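Local coordinates for protein alpha-galacturonidase (Bacillus subtilis, PDB 3FEF) that hydrolyses alpha-1,4-linked galacturonate disaccharides as a family 4 glycosidase that depends on NAD(+) and manganese, at residues K7-G12 against D77-S82. Residues are numbered along the deposited sequence; the frame is centred on the assembly and turned at random.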
# COMPACT_ATOMS: atom_id res chain seq x y z
N LYS A 7 -28.40 24.16 -12.95
CA LYS A 7 -29.46 23.16 -12.93
C LYS A 7 -29.22 22.06 -11.90
O LYS A 7 -28.21 21.37 -11.93
CB LYS A 7 -29.69 22.58 -14.32
CG LYS A 7 -30.30 21.20 -14.29
CD LYS A 7 -31.71 21.18 -14.83
CE LYS A 7 -32.32 19.80 -14.74
NZ LYS A 7 -32.15 18.95 -15.96
N ILE A 8 -30.16 21.93 -10.98
CA ILE A 8 -30.10 20.94 -9.93
C ILE A 8 -31.14 19.85 -10.19
O ILE A 8 -32.33 20.14 -10.39
CB ILE A 8 -30.37 21.59 -8.58
CG1 ILE A 8 -29.30 22.64 -8.26
CG2 ILE A 8 -30.42 20.54 -7.47
CD1 ILE A 8 -29.64 23.50 -7.02
N ALA A 9 -30.70 18.60 -10.22
CA ALA A 9 -31.63 17.49 -10.27
C ALA A 9 -31.82 17.03 -8.84
O ALA A 9 -30.86 16.85 -8.10
CB ALA A 9 -31.09 16.39 -11.13
N TYR A 10 -33.07 16.85 -8.44
CA TYR A 10 -33.34 16.42 -7.08
C TYR A 10 -34.06 15.08 -7.07
O TYR A 10 -35.24 15.02 -7.43
CB TYR A 10 -34.20 17.44 -6.34
CG TYR A 10 -34.08 17.25 -4.86
CD1 TYR A 10 -33.40 18.16 -4.09
CD2 TYR A 10 -34.59 16.11 -4.25
CE1 TYR A 10 -33.25 17.98 -2.74
CE2 TYR A 10 -34.45 15.93 -2.90
CZ TYR A 10 -33.77 16.86 -2.15
OH TYR A 10 -33.62 16.69 -0.80
N ILE A 11 -33.36 14.02 -6.66
CA ILE A 11 -33.94 12.69 -6.56
C ILE A 11 -34.45 12.43 -5.14
O ILE A 11 -33.69 12.40 -4.17
CB ILE A 11 -32.92 11.61 -6.96
CG1 ILE A 11 -32.37 11.91 -8.35
CG2 ILE A 11 -33.56 10.23 -6.90
CD1 ILE A 11 -31.21 11.06 -8.76
N GLY A 12 -35.77 12.26 -5.04
CA GLY A 12 -36.47 12.21 -3.78
C GLY A 12 -37.14 13.55 -3.62
O GLY A 12 -37.40 14.01 -2.49
N ASP A 77 -26.24 20.08 -13.30
CA ASP A 77 -24.91 20.43 -12.78
C ASP A 77 -24.69 19.77 -11.42
O ASP A 77 -23.57 19.40 -11.06
CB ASP A 77 -24.78 21.96 -12.62
CG ASP A 77 -25.03 22.70 -13.92
OD1 ASP A 77 -24.24 22.50 -14.87
OD2 ASP A 77 -26.00 23.47 -14.01
N ILE A 78 -25.78 19.63 -10.68
CA ILE A 78 -25.74 19.07 -9.35
C ILE A 78 -26.85 18.04 -9.27
O ILE A 78 -27.92 18.25 -9.84
CB ILE A 78 -26.00 20.17 -8.29
CG1 ILE A 78 -24.94 21.28 -8.40
CG2 ILE A 78 -26.05 19.58 -6.90
CD1 ILE A 78 -23.52 20.85 -8.08
N VAL A 79 -26.57 16.92 -8.59
CA VAL A 79 -27.59 15.89 -8.30
C VAL A 79 -27.64 15.66 -6.79
O VAL A 79 -26.64 15.29 -6.16
CB VAL A 79 -27.32 14.54 -9.04
CG1 VAL A 79 -28.44 13.56 -8.78
CG2 VAL A 79 -27.19 14.78 -10.54
N ILE A 80 -28.81 15.91 -6.21
CA ILE A 80 -29.02 15.68 -4.80
C ILE A 80 -29.89 14.46 -4.66
O ILE A 80 -30.88 14.29 -5.40
CB ILE A 80 -29.74 16.88 -4.19
CG1 ILE A 80 -28.88 18.14 -4.37
CG2 ILE A 80 -30.09 16.61 -2.71
CD1 ILE A 80 -29.60 19.37 -3.95
N ILE A 81 -29.53 13.58 -3.73
CA ILE A 81 -30.30 12.37 -3.49
C ILE A 81 -30.71 12.30 -2.03
O ILE A 81 -29.87 12.26 -1.11
CB ILE A 81 -29.50 11.09 -3.81
CG1 ILE A 81 -28.85 11.21 -5.19
CG2 ILE A 81 -30.42 9.86 -3.71
CD1 ILE A 81 -27.81 10.10 -5.48
N SER A 82 -32.02 12.25 -1.84
CA SER A 82 -32.59 12.12 -0.53
C SER A 82 -33.86 11.30 -0.61
O SER A 82 -34.96 11.86 -0.66
CB SER A 82 -32.91 13.50 0.01
OG SER A 82 -33.83 13.39 1.05
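Tyr-10 and Ile-80 are paired neighbours on one face of two parallel strands, 7-11 and 78-81, at the middle of the six-stranded sheet of the Rossmann domain, and their side chains lean together there. With CG anti to the backbone N (chi1 -160°), the phenol ring is directed along the sheet over Ile-80. Ile-80 CB lies over one ring face, a CH-pi contact 4.2 Å from the Tyr-10 centroid, while the CG2 methyl of Ile-80 reaches the rim at Tyr-10 CE1, 3.4 Å away. Further along, Tyr-10 OH approaches Ser-82 CB to 3.4 Å, and Trp-18, Ala-19 and Leu-22 of helix 18-28 also pack on the ring. At its other end Ile-80 extends CD1 obliquely to CG2 of Ile-8, whose CG1 branch runs beside Ile-78. An alanine in place of Tyr-10 would probably leave Ile-80 without its aromatic cover and a gap between the strands and helix 18-28. On the other face the side chains of the two segments are aliphatic: Ile-11 CD1 crosses to Val-79 CG1 at 3.7 Å, Ala-9 sits beside Val-79, and Leu-69 and Leu-73 of helix 69-73 pack against this layer. Between the faces, backbone bonds alternate in parallel register from Ala-9 N to Ile-78 O through to Ser-82 N and Ile-11 O, the last with an N-H...O angle of 177°. The strand entrance is gripped differently. Lys-7 O accepts from both Asp-77 N (2.7 Å) and Ile-78 N, and Lys-7 N in turn donates to the anti lone pair of Asp-77 OD2, also at 2.7 Å. Apolar packing and regular backbone bonds thus join two strands whose ends carry Gly-12, within the probable NAD(+)-binding range, and Ser-82, consistent with a cofactor site at the C-terminal edge of a Rossmann sheet.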